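Local coordinates for beta-ketoacyl-[acyl-carrier-protein] synthase FabY (Pseudomonas aeruginosa, PDB 4CW4), which condenses acetyl-CoA with malonyl-ACP to make the acetoacetyl-ACP primer that starts fatty acid synthesis, at residues C359-V371 against V475-I488. Residues are numbered along the deposited sequence; the frame is centred on the assembly and turned at random. Where two conformers were deposited one is given.
Sequences CGFTLAESSQYVV and VGHSLATASADQLI
His477, predicted to be one of the two catalytic histidines of this thiolase-fold ketosynthase, turns a ring edge toward a face of Phe361 in an edge-to-face pair, the planes 55° apart. His477 CD2 lies above one face of the phenyl ring, displaced toward its rim, 3.8 Å from Phe361 CD1, while His477 ND1 accepts the backbone N-H of Leu479, which helps fix the imidazole's rotation beside Cys286 and His439. A single beta bridge at Leu363 and His477 joins the backbones: His477 N donates to Thr362 O at 2.8 Å, and Ala364 N gives a more bent bond to His477 O.

Farther along, strand 366-371 crosses helix 482-488 at 56°, and buried Asp485 gathers polar groups from both segments. With chi1 at -176°, the Ser366 hydroxyl swings away from the backbone N and toward the helix, where OG donates to the syn lone pair of Asp485 OD1 at 2.7 Å. The Gln368 chain bends at its second torsion and brings NE2 to the anti lone pair of that oxygen, with Asn19 ND2 as a further donor; Gln368 OE1 bonds Ser24. Thr481 OG1 donates to Ser366 O from above the carbonyl plane. Asp485 OD2, in turn, is met from above the carboxylate plane by Ser478 OG at 2.7 Å.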
loop_
_atom_site.group_PDB
_atom_site.type_symbol
_atom_site.label_atom_id
_atom_site.label_comp_id
_atom_site.label_asym_id
_atom_site.label_seq_id
_atom_site.Cartn_x
_atom_site.Cartn_y
_atom_site.Cartn_z
ATOM N N CYS A 359 -1.941 28.813 2.458
ATOM C CA CYS A 359 -0.521 28.592 2.727
ATOM C C CYS A 359 -0.174 27.164 3.138
ATOM O O CYS A 359 0.791 26.941 3.874
ATOM C CB CYS A 359 -0.053 29.575 3.796
ATOM S SG CYS A 359 -0.946 29.463 5.380
ATOM N N GLY A 360 -0.905 26.190 2.601
ATOM C CA GLY A 360 -0.584 24.787 2.826
ATOM C C GLY A 360 -1.763 24.028 3.399
ATOM O O GLY A 360 -2.708 24.619 3.943
ATOM N N PHE A 361 -1.702 22.705 3.291
ATOM C CA PHE A 361 -2.802 21.887 3.744
ATOM C C PHE A 361 -2.756 21.654 5.253
ATOM O O PHE A 361 -1.757 21.944 5.923
ATOM C CB PHE A 361 -2.959 20.600 2.892
ATOM C CG PHE A 361 -2.009 19.455 3.195
ATOM C CD1 PHE A 361 -2.294 18.527 4.177
ATOM C CD2 PHE A 361 -0.922 19.230 2.384
ATOM C CE1 PHE A 361 -1.490 17.440 4.401
ATOM C CE2 PHE A 361 -0.090 18.123 2.607
ATOM C CZ PHE A 361 -0.389 17.240 3.622
ATOM N N THR A 362 -3.867 21.156 5.779
ATOM C CA THR A 362 -4.005 20.789 7.172
ATOM C C THR A 362 -4.192 19.286 7.284
ATOM O O THR A 362 -5.090 18.716 6.671
ATOM C CB THR A 362 -5.228 21.498 7.769
ATOM O OG1 THR A 362 -4.962 22.904 7.833
ATOM C CG2 THR A 362 -5.562 20.977 9.168
ATOM N N LEU A 363 -3.344 18.657 8.084
ATOM C CA LEU A 363 -3.385 17.228 8.299
ATOM C C LEU A 363 -4.615 16.847 9.127
ATOM O O LEU A 363 -4.976 17.551 10.063
ATOM C CB LEU A 363 -2.110 16.831 9.029
ATOM C CG LEU A 363 -1.788 15.364 9.171
ATOM C CD1 LEU A 363 -1.558 14.740 7.817
ATOM C CD2 LEU A 363 -0.564 15.219 10.039
ATOM N N ALA A 364 -5.245 15.722 8.792
ATOM C CA ALA A 364 -6.452 15.275 9.461
ATOM C C ALA A 364 -6.500 13.756 9.574
ATOM O O ALA A 364 -5.837 13.036 8.826
ATOM C CB ALA A 364 -7.670 15.758 8.721
ATOM N N GLU A 365 -7.331 13.290 10.495
ATOM C CA GLU A 365 -7.624 11.864 10.632
ATOM C C GLU A 365 -9.060 11.570 10.209
ATOM O O GLU A 365 -9.984 12.333 10.485
ATOM C CB GLU A 365 -7.428 11.422 12.083
ATOM C CG GLU A 365 -8.324 12.117 13.097
ATOM C CD GLU A 365 -8.025 11.764 14.550
ATOM O OE1 GLU A 365 -7.053 11.017 14.836
ATOM O OE2 GLU A 365 -8.761 12.260 15.418
ATOM N N SER A 366 -9.247 10.433 9.551
ATOM C CA SER A 366 -10.570 10.015 9.100
ATOM C C SER A 366 -10.560 8.556 8.763
ATOM O O SER A 366 -9.572 8.043 8.231
ATOM C CB SER A 366 -10.971 10.768 7.841
ATOM O OG SER A 366 -12.303 10.432 7.452
ATOM N N SER A 367 -11.660 7.880 9.062
ATOM C CA SER A 367 -11.899 6.551 8.509
ATOM C C SER A 367 -13.308 6.542 7.976
ATOM O O SER A 367 -14.246 6.924 8.669
ATOM C CB SER A 367 -11.713 5.427 9.528
ATOM O OG SER A 367 -11.904 4.168 8.893
ATOM N N GLN A 368 -13.456 6.079 6.739
ATOM C CA GLN A 368 -14.716 6.132 6.002
ATOM C C GLN A 368 -14.847 4.872 5.171
ATOM O O GLN A 368 -13.862 4.429 4.596
ATOM C CB GLN A 368 -14.713 7.321 5.042
ATOM C CG GLN A 368 -14.537 8.690 5.659
ATOM C CD GLN A 368 -15.812 9.247 6.226
ATOM O OE1 GLN A 368 -16.626 8.518 6.791
ATOM N NE2 GLN A 368 -15.993 10.551 6.090
ATOM N N TYR A 369 -16.067 4.353 5.075
ATOM C CA TYR A 369 -16.383 3.209 4.224
ATOM C C TYR A 369 -17.686 3.420 3.466
ATOM O O TYR A 369 -18.636 3.995 3.992
ATOM C CB TYR A 369 -16.460 1.902 5.047
ATOM C CG TYR A 369 -15.107 1.533 5.527
ATOM C CD1 TYR A 369 -14.205 0.930 4.668
ATOM C CD2 TYR A 369 -14.689 1.863 6.812
ATOM C CE1 TYR A 369 -12.927 0.652 5.075
ATOM C CE2 TYR A 369 -13.421 1.593 7.225
ATOM C CZ TYR A 369 -12.541 0.993 6.361
ATOM O OH TYR A 369 -11.241 0.719 6.741
ATOM N N VAL A 370 -17.718 2.932 2.229
ATOM C CA VAL A 370 -18.979 2.768 1.520
ATOM C C VAL A 370 -19.181 1.283 1.271
ATOM O O VAL A 370 -18.211 0.518 1.123
ATOM C CB VAL A 370 -19.041 3.535 0.170
ATOM C CG1 VAL A 370 -18.992 5.058 0.415
ATOM C CG2 VAL A 370 -17.955 3.077 -0.795
ATOM N N VAL A 371 -20.442 0.880 1.239
ATOM C CA VAL A 371 -20.809 -0.495 0.923
ATOM C C VAL A 371 -21.441 -0.473 -0.451
ATOM O O VAL A 371 -22.432 0.211 -0.653
ATOM C CB VAL A 371 -21.795 -1.079 1.940
ATOM C CG1 VAL A 371 -22.053 -2.549 1.650
ATOM C CG2 VAL A 371 -21.291 -0.890 3.353
ATOM N N VAL A 475 -12.818 19.615 7.160
ATOM C CA VAL A 475 -12.239 18.483 7.882
ATOM C C VAL A 475 -10.764 18.256 7.601
ATOM O O VAL A 475 -10.200 17.283 8.060
ATOM C CB VAL A 475 -13.026 17.175 7.579
ATOM C CG1 VAL A 475 -14.484 17.333 7.998
ATOM C CG2 VAL A 475 -12.912 16.780 6.086
ATOM N N GLY A 476 -10.137 19.176 6.886
ATOM C CA GLY A 476 -8.738 19.019 6.553
ATOM C C GLY A 476 -8.519 17.864 5.603
ATOM O O GLY A 476 -9.462 17.365 4.977
ATOM N N HIS A 477 -7.257 17.473 5.482
ATOM C CA HIS A 477 -6.786 16.507 4.510
ATOM C C HIS A 477 -6.406 15.210 5.210
ATOM O O HIS A 477 -5.368 15.129 5.859
ATOM C CB HIS A 477 -5.569 17.109 3.820
ATOM C CG HIS A 477 -5.140 16.372 2.600
ATOM N ND1 HIS A 477 -5.510 15.072 2.363
ATOM C CD2 HIS A 477 -4.389 16.754 1.540
ATOM C CE1 HIS A 477 -5.016 14.683 1.197
ATOM N NE2 HIS A 477 -4.330 15.684 0.677
ATOM N N SER A 478 -7.256 14.198 5.084
ATOM C CA SER A 478 -7.052 12.916 5.770
ATOM C C SER A 478 -6.264 11.899 4.945
ATOM O O SER A 478 -6.284 10.702 5.227
ATOM C CB SER A 478 -8.393 12.318 6.193
ATOM O OG SER A 478 -9.192 12.108 5.043
ATOM N N LEU A 479 -5.528 12.388 3.956
ATOM C CA LEU A 479 -4.505 11.588 3.280
ATOM C C LEU A 479 -5.193 10.452 2.509
ATOM O O LEU A 479 -5.942 10.742 1.581
ATOM C CB LEU A 479 -3.429 11.109 4.260
ATOM C CG LEU A 479 -2.697 12.197 5.061
ATOM C CD1 LEU A 479 -1.528 11.606 5.825
ATOM C CD2 LEU A 479 -2.227 13.367 4.185
ATOM N N ALA A 480 -4.968 9.183 2.871
ATOM C CA ALA A 480 -5.642 8.099 2.141
ATOM C C ALA A 480 -7.147 8.310 2.062
ATOM O O ALA A 480 -7.768 8.033 1.044
ATOM C CB ALA A 480 -5.373 6.719 2.752
ATOM N N THR A 481 -7.726 8.809 3.142
ATOM C CA THR A 481 -9.175 8.850 3.268
ATOM C C THR A 481 -9.769 10.107 2.639
ATOM O O THR A 481 -10.982 10.276 2.621
ATOM C CB THR A 481 -9.541 8.767 4.764
ATOM O OG1 THR A 481 -8.766 7.720 5.352
ATOM C CG2 THR A 481 -11.018 8.486 4.988
ATOM N N ALA A 482 -8.918 10.970 2.097
ATOM C CA ALA A 482 -9.383 12.278 1.648
ATOM C C ALA A 482 -10.553 12.194 0.659
ATOM O O ALA A 482 -11.550 12.888 0.795
ATOM C CB ALA A 482 -8.260 13.063 1.041
ATOM N N SER A 483 -10.432 11.357 -0.361
ATOM C CA SER A 483 -11.475 11.293 -1.367
ATOM C C SER A 483 -12.697 10.516 -0.910
ATOM O O SER A 483 -13.739 10.638 -1.527
ATOM C CB SER A 483 -10.938 10.821 -2.723
ATOM O OG SER A 483 -10.218 9.599 -2.632
ATOM N N ALA A 484 -12.596 9.771 0.181
ATOM C CA ALA A 484 -13.780 9.212 0.826
ATOM C C ALA A 484 -14.551 10.319 1.580
ATOM O O ALA A 484 -15.763 10.361 1.536
ATOM C CB ALA A 484 -13.416 8.072 1.781
ATOM N N ASP A 485 -13.847 11.208 2.271
ATOM C CA ASP A 485 -14.504 12.376 2.866
ATOM C C ASP A 485 -15.288 13.145 1.788
ATOM O O ASP A 485 -16.398 13.628 2.020
ATOM C CB ASP A 485 -13.485 13.341 3.505
ATOM C CG ASP A 485 -12.802 12.777 4.743
ATOM O OD1 ASP A 485 -13.377 11.904 5.436
ATOM O OD2 ASP A 485 -11.682 13.264 5.039
ATOM N N GLN A 486 -14.680 13.291 0.609
ATOM C CA GLN A 486 -15.353 13.945 -0.521
ATOM C C GLN A 486 -16.610 13.194 -0.960
ATOM O O GLN A 486 -17.689 13.783 -1.086
ATOM C CB GLN A 486 -14.397 14.114 -1.714
ATOM C CG GLN A 486 -13.208 15.031 -1.469
ATOM C CD GLN A 486 -12.205 14.960 -2.624
ATOM O OE1 GLN A 486 -11.483 13.980 -2.786
ATOM N NE2 GLN A 486 -12.176 15.977 -3.429
ATOM N N LEU A 487 -16.469 11.902 -1.232
ATOM C CA LEU A 487 -17.588 11.087 -1.701
ATOM C C LEU A 487 -18.743 11.131 -0.711
ATOM O O LEU A 487 -19.883 11.334 -1.090
ATOM C CB LEU A 487 -17.137 9.633 -1.946
ATOM C CG LEU A 487 -18.284 8.672 -2.343
ATOM C CD1 LEU A 487 -19.048 9.205 -3.519
ATOM C CD2 LEU A 487 -17.779 7.245 -2.647
ATOM N N ILE A 488 -18.450 10.990 0.564
ATOM C CA ILE A 488 -19.532 10.912 1.522
ATOM C C ILE A 488 -20.243 12.257 1.641
ATOM O O ILE A 488 -21.474 12.301 1.730
ATOM C CB ILE A 488 -19.033 10.339 2.848
ATOM C CG1 ILE A 488 -18.879 8.819 2.691
ATOM C CG2 ILE A 488 -19.987 10.673 3.987
ATOM C CD1 ILE A 488 -18.268 8.153 3.853
HETATM O O HOH W 1 -11.082 14.864 9.977
#